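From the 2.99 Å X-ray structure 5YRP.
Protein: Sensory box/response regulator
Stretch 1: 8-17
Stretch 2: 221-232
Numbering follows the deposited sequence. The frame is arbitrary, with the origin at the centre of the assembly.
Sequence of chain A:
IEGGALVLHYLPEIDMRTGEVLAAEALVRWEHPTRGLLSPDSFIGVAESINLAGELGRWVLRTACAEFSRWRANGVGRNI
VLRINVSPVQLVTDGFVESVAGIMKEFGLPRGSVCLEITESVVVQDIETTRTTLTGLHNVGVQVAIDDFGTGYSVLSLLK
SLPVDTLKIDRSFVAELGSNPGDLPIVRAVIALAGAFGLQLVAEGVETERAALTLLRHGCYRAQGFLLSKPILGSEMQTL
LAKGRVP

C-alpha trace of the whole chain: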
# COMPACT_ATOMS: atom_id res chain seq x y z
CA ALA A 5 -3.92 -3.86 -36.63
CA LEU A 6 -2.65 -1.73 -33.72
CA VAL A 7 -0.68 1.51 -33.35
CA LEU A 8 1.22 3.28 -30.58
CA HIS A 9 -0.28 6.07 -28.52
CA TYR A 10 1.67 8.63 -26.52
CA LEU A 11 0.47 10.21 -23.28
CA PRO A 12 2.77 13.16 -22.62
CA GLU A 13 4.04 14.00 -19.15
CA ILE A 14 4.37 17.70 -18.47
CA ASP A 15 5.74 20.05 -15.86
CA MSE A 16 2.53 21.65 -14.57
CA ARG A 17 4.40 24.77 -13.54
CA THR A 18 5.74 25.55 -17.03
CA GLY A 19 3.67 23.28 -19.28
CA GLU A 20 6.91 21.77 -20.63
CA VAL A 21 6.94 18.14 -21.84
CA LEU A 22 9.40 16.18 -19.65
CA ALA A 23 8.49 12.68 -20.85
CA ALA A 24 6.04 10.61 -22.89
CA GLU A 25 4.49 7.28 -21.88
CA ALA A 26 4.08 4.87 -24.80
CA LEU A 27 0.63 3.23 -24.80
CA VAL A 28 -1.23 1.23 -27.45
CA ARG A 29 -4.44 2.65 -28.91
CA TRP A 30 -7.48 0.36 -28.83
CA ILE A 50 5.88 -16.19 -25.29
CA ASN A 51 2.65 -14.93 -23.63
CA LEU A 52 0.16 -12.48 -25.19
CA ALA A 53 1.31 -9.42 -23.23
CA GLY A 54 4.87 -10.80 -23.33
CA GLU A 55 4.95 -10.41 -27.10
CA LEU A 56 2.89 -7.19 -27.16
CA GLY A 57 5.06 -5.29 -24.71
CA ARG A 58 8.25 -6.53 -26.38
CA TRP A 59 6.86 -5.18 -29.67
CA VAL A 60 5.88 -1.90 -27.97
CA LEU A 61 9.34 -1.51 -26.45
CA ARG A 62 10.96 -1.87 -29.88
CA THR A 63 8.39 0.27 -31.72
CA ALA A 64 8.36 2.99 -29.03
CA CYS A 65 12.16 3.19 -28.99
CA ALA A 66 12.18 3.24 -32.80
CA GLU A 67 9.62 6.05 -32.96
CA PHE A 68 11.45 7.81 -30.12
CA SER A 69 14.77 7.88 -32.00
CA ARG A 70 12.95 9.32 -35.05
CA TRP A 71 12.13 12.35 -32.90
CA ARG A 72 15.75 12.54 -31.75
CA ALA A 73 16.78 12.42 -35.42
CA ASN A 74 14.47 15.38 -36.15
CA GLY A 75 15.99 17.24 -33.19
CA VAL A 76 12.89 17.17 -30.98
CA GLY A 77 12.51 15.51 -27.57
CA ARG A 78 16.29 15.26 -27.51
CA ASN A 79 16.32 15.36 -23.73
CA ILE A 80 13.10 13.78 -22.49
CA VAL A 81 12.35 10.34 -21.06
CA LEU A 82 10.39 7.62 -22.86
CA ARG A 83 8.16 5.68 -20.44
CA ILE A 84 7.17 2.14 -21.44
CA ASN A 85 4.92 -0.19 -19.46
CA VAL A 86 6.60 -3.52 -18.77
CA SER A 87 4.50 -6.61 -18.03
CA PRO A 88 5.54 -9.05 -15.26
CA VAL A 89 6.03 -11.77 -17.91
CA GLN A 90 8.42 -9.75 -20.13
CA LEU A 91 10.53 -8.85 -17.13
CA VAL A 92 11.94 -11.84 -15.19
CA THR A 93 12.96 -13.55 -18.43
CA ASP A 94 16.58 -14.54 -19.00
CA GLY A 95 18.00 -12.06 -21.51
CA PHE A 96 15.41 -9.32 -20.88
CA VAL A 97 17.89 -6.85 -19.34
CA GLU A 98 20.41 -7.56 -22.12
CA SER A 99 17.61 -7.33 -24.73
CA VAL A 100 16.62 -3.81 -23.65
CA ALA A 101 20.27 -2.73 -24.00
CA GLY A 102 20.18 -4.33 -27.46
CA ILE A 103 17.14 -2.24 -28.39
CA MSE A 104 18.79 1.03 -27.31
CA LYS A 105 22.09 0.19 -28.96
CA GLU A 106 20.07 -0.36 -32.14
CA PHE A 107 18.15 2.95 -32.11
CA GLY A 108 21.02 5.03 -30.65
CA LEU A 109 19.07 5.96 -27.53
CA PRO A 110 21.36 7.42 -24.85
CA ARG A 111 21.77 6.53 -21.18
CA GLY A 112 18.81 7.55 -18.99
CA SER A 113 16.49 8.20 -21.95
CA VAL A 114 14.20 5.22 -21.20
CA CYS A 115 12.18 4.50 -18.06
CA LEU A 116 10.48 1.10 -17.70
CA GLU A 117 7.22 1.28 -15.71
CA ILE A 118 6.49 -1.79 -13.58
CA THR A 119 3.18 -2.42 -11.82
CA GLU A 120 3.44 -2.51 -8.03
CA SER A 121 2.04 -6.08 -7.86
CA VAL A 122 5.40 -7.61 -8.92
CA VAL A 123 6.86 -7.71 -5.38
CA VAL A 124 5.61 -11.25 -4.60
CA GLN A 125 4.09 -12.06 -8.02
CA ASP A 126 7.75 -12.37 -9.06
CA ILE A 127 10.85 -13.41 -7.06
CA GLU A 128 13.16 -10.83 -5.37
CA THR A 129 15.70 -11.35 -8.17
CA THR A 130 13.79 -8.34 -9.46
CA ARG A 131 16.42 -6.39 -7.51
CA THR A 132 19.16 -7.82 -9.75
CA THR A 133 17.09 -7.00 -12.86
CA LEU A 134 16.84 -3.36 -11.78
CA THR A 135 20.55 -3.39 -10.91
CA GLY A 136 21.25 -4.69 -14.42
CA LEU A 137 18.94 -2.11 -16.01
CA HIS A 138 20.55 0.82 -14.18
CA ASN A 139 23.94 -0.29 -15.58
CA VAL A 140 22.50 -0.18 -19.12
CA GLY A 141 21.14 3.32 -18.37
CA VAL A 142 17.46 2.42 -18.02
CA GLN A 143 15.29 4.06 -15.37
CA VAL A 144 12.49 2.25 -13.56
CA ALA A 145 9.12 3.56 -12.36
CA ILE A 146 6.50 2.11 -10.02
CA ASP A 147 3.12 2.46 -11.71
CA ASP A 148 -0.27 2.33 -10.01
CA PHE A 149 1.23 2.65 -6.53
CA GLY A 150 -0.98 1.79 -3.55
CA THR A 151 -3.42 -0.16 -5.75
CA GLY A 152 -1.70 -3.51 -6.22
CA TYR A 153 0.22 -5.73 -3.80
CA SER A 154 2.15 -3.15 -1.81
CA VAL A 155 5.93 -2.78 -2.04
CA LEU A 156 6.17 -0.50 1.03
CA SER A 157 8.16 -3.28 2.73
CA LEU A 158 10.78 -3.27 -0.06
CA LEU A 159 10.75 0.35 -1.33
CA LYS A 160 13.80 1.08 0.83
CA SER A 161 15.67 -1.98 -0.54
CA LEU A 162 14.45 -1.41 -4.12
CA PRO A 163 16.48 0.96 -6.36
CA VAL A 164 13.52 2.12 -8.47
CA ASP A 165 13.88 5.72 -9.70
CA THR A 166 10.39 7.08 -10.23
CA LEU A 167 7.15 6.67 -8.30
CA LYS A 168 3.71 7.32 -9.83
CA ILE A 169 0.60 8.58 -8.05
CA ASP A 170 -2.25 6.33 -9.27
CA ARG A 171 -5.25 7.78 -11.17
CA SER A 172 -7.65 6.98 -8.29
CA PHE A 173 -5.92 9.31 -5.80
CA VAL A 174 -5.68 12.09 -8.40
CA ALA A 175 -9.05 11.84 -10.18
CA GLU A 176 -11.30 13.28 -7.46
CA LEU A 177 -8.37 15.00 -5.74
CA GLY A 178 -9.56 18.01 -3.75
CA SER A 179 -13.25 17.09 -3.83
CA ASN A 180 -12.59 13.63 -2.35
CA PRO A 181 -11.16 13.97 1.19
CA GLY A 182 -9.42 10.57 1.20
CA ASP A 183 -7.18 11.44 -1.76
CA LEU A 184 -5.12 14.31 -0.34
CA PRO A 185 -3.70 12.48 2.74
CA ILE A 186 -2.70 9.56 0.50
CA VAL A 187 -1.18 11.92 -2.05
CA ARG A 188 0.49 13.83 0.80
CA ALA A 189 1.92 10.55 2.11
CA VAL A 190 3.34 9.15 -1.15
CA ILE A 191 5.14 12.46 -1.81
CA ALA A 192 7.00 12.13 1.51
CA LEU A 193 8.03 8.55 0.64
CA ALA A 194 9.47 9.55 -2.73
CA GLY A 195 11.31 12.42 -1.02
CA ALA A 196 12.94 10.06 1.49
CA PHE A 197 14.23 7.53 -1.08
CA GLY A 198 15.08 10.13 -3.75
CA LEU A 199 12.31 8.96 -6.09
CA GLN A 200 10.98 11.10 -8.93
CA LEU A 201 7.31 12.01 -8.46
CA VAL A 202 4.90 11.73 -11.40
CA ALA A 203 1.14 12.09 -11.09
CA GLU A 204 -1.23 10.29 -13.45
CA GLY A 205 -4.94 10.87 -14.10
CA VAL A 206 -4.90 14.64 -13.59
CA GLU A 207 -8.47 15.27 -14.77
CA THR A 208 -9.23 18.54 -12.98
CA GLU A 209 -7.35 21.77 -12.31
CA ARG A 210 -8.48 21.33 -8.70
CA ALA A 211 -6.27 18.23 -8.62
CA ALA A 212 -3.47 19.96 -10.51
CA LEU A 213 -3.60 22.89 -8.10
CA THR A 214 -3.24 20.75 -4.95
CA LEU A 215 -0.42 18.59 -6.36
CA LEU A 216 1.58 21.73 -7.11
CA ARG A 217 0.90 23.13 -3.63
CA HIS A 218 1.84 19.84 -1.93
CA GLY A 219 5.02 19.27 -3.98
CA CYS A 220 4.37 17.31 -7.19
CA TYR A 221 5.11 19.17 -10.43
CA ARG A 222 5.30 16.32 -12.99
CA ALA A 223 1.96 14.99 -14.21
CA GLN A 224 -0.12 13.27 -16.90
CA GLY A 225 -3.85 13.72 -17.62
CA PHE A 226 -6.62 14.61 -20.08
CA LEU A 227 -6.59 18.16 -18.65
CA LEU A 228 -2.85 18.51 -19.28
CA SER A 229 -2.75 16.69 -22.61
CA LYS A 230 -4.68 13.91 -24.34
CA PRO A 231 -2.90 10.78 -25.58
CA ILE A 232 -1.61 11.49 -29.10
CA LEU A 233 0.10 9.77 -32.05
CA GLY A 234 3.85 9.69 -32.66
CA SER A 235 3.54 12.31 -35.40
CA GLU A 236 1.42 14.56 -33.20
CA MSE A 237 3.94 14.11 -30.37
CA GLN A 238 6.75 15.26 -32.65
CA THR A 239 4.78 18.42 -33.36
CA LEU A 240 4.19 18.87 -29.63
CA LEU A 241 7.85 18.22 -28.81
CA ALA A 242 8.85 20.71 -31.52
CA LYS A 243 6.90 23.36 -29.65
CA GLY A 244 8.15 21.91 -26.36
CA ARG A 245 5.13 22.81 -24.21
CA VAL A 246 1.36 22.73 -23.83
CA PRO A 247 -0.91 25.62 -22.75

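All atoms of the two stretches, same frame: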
# COMPACT_ATOMS: atom_id res chain seq x y z
N LEU A 8 0.82 2.68 -31.85
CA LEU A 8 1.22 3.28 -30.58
C LEU A 8 0.57 4.63 -30.34
O LEU A 8 0.18 5.34 -31.26
CB LEU A 8 2.74 3.39 -30.46
CG LEU A 8 3.48 2.13 -30.00
CD1 LEU A 8 4.98 2.39 -30.00
CD2 LEU A 8 3.05 1.65 -28.62
N HIS A 9 0.51 4.97 -29.06
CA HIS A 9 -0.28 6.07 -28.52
C HIS A 9 0.60 6.68 -27.46
O HIS A 9 1.18 5.96 -26.65
CB HIS A 9 -1.55 5.49 -27.89
CG HIS A 9 -2.71 6.44 -27.85
ND1 HIS A 9 -3.80 6.23 -27.04
CD2 HIS A 9 -2.95 7.58 -28.53
CE1 HIS A 9 -4.68 7.20 -27.23
NE2 HIS A 9 -4.19 8.04 -28.12
N TYR A 10 0.73 8.00 -27.45
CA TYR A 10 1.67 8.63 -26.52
C TYR A 10 1.00 9.64 -25.61
O TYR A 10 0.49 10.66 -26.06
CB TYR A 10 2.80 9.27 -27.28
CG TYR A 10 3.65 8.29 -28.03
CD1 TYR A 10 4.74 7.68 -27.41
CD2 TYR A 10 3.36 7.95 -29.35
CE1 TYR A 10 5.53 6.77 -28.09
CE2 TYR A 10 4.14 7.04 -30.04
CZ TYR A 10 5.23 6.45 -29.40
OH TYR A 10 6.01 5.55 -30.08
N LEU A 11 1.02 9.33 -24.31
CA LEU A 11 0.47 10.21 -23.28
C LEU A 11 1.60 11.05 -22.72
O LEU A 11 2.45 10.53 -21.99
CB LEU A 11 -0.17 9.38 -22.17
CG LEU A 11 -0.64 10.09 -20.90
CD1 LEU A 11 -1.53 11.29 -21.22
CD2 LEU A 11 -1.38 9.12 -20.00
N PRO A 12 1.64 12.35 -23.06
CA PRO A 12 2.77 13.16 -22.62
C PRO A 12 2.69 13.52 -21.14
O PRO A 12 1.61 13.65 -20.57
CB PRO A 12 2.68 14.41 -23.48
CG PRO A 12 1.24 14.54 -23.80
CD PRO A 12 0.67 13.15 -23.83
N GLU A 13 3.87 13.68 -20.56
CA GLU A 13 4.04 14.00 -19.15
C GLU A 13 4.67 15.37 -19.04
O GLU A 13 5.82 15.56 -19.43
CB GLU A 13 4.94 12.96 -18.49
CG GLU A 13 5.27 13.24 -17.04
CD GLU A 13 6.27 12.24 -16.50
OE1 GLU A 13 7.15 12.65 -15.71
OE2 GLU A 13 6.19 11.06 -16.88
N ILE A 14 3.93 16.32 -18.48
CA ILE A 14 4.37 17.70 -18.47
C ILE A 14 4.72 18.21 -17.08
O ILE A 14 4.27 17.66 -16.07
CB ILE A 14 3.31 18.63 -19.11
CG1 ILE A 14 2.06 18.71 -18.24
CG2 ILE A 14 2.95 18.14 -20.51
CD1 ILE A 14 1.20 19.92 -18.56
N ASP A 15 5.54 19.25 -17.05
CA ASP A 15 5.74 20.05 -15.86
C ASP A 15 4.56 21.01 -15.75
O ASP A 15 4.40 21.88 -16.60
CB ASP A 15 7.05 20.84 -15.97
CG ASP A 15 7.37 21.64 -14.71
OD1 ASP A 15 6.56 21.64 -13.76
OD2 ASP A 15 8.45 22.26 -14.68
N MSE A 16 3.76 20.86 -14.71
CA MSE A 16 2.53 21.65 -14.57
C MSE A 16 2.77 23.08 -14.21
O MSE A 16 1.85 23.91 -14.28
CB MSE A 16 1.69 21.05 -13.46
CG MSE A 16 1.15 19.69 -13.87
SE MSE A 16 -0.12 19.16 -12.47
CE MSE A 16 1.18 18.76 -11.04
N ARG A 17 4.00 23.39 -13.80
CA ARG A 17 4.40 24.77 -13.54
C ARG A 17 4.56 25.50 -14.87
O ARG A 17 3.93 26.53 -15.11
CB ARG A 17 5.71 24.81 -12.75
CG ARG A 17 5.67 24.08 -11.41
CD ARG A 17 7.01 24.09 -10.69
NE ARG A 17 8.08 23.45 -11.46
CZ ARG A 17 9.26 23.07 -10.97
NH1 ARG A 17 10.15 22.49 -11.77
NH2 ARG A 17 9.56 23.27 -9.69
N TYR A 221 5.18 18.32 -9.24
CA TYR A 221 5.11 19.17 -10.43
C TYR A 221 4.94 18.40 -11.75
O TYR A 221 4.34 18.91 -12.70
CB TYR A 221 6.31 20.13 -10.49
CG TYR A 221 7.67 19.49 -10.71
CD1 TYR A 221 8.15 19.25 -12.00
CD2 TYR A 221 8.50 19.18 -9.63
CE1 TYR A 221 9.41 18.68 -12.21
CE2 TYR A 221 9.76 18.61 -9.83
CZ TYR A 221 10.21 18.37 -11.12
OH TYR A 221 11.45 17.81 -11.34
N ARG A 222 5.45 17.17 -11.80
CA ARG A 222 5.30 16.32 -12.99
C ARG A 222 3.95 15.63 -12.98
O ARG A 222 3.51 15.13 -11.94
CB ARG A 222 6.39 15.25 -13.03
CG ARG A 222 7.81 15.77 -12.96
CD ARG A 222 8.81 14.64 -12.84
NE ARG A 222 9.99 14.88 -13.67
CZ ARG A 222 10.16 14.43 -14.92
NH1 ARG A 222 9.23 13.71 -15.54
NH2 ARG A 222 11.28 14.72 -15.57
N ALA A 223 3.29 15.59 -14.13
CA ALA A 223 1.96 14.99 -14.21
C ALA A 223 1.53 14.60 -15.62
O ALA A 223 2.06 15.09 -16.62
CB ALA A 223 0.93 15.92 -13.60
N GLN A 224 0.56 13.68 -15.68
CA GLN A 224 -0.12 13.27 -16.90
C GLN A 224 -1.63 13.38 -16.67
O GLN A 224 -2.10 13.22 -15.54
CB GLN A 224 0.21 11.83 -17.25
CG GLN A 224 1.69 11.50 -17.31
CD GLN A 224 1.95 10.08 -17.76
OE1 GLN A 224 1.03 9.33 -18.05
NE2 GLN A 224 3.23 9.70 -17.81
N GLY A 225 -2.39 13.64 -17.73
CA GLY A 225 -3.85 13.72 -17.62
C GLY A 225 -4.53 14.35 -18.81
O GLY A 225 -3.90 15.10 -19.57
N PHE A 226 -5.82 14.06 -18.97
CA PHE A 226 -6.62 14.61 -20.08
C PHE A 226 -6.64 16.14 -20.05
O PHE A 226 -6.65 16.79 -21.10
CB PHE A 226 -8.06 14.08 -20.05
CG PHE A 226 -8.19 12.59 -20.30
CD1 PHE A 226 -7.52 11.97 -21.35
CD2 PHE A 226 -9.03 11.81 -19.50
CE1 PHE A 226 -7.65 10.60 -21.58
CE2 PHE A 226 -9.16 10.45 -19.72
CZ PHE A 226 -8.48 9.84 -20.76
N LEU A 227 -6.65 16.71 -18.85
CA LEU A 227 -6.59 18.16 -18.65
C LEU A 227 -5.29 18.75 -19.17
O LEU A 227 -5.28 19.81 -19.78
CB LEU A 227 -6.72 18.48 -17.17
CG LEU A 227 -6.79 19.97 -16.81
CD1 LEU A 227 -8.19 20.51 -17.04
CD2 LEU A 227 -6.35 20.19 -15.37
N LEU A 228 -4.19 18.06 -18.90
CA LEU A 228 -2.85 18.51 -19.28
C LEU A 228 -2.62 18.28 -20.77
O LEU A 228 -2.26 19.20 -21.51
CB LEU A 228 -1.80 17.76 -18.47
CG LEU A 228 -1.59 18.21 -17.01
CD1 LEU A 228 -2.90 18.42 -16.26
CD2 LEU A 228 -0.72 17.21 -16.28
N SER A 229 -2.83 17.04 -21.20
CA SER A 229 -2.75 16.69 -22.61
C SER A 229 -3.32 15.30 -22.86
O SER A 229 -3.05 14.36 -22.12
CB SER A 229 -1.31 16.73 -23.10
OG SER A 229 -1.21 16.13 -24.38
N LYS A 230 -4.08 15.18 -23.95
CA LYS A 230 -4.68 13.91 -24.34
C LYS A 230 -3.59 12.99 -24.87
O LYS A 230 -2.51 13.46 -25.24
CB LYS A 230 -5.74 14.10 -25.44
CG LYS A 230 -6.75 15.22 -25.22
CD LYS A 230 -7.77 14.88 -24.15
CE LYS A 230 -8.66 16.08 -23.82
NZ LYS A 230 -9.48 16.53 -24.97
N PRO A 231 -3.84 11.67 -24.90
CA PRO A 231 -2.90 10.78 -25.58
C PRO A 231 -2.93 10.96 -27.09
O PRO A 231 -4.00 10.96 -27.70
CB PRO A 231 -3.39 9.38 -25.18
CG PRO A 231 -4.18 9.58 -23.94
CD PRO A 231 -4.83 10.92 -24.10
N ILE A 232 -1.75 11.12 -27.69
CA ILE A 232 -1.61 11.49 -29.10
C ILE A 232 -0.60 10.61 -29.85
O ILE A 232 0.26 9.98 -29.24
CB ILE A 232 -1.18 12.96 -29.26
CG1 ILE A 232 0.11 13.25 -28.48
CG2 ILE A 232 -2.31 13.89 -28.81
CD1 ILE A 232 0.71 14.61 -28.75

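Residues 8-15 form a strand that pairs its backbone with 221-232 at two separate places, with side-chain contacts between them where the second stretch bulges away and returns. At one end, Ile14 N donates to Ala223 O (2.9 Å) and Ala223 N to Ile14 O (3.0 Å), an antiparallel pair extended by Met16 N to Tyr221 O (2.9 Å). At the other, Tyr10 N reaches Ile232 O (2.7 Å) and Ile232 N reaches Tyr10 O (2.8 Å). Leu11 sits at the mouth of the bulge, its CD1 3.5 Å from Ser229 O, 4.3 Å from Gly225 N and 4.2 Å from Pro231 CG. Pro12, lacking an amide hydrogen, packs instead, its CG 3.0 Å from Ser229 OG.

The small methyl of Ala223 leaves room for selenomethionine Met16, whose SE rests 3.6 Å from Ala223 CB. This long, unbranched side chain also reaches Leu228, Met16 CG lying 3.9 Å from Leu228 CD2, and Ile14 CD1 extends to 3.6 Å from the branch point, Leu228 CG.

The flat Arg17 guanidinium lies on the flat Tyr221 ring, planes 11° apart, while Asp15 OD1 accepts from Arg17 NE (3.3 Å). Pro231 CB makes a CH-pi contact, a bump set on one face of the His9 ring, 3.5 Å from its centroid. Buried Glu13 OE1 and Arg222 NH1 offset each other's charge in a very short salt bridge (2.3 Å).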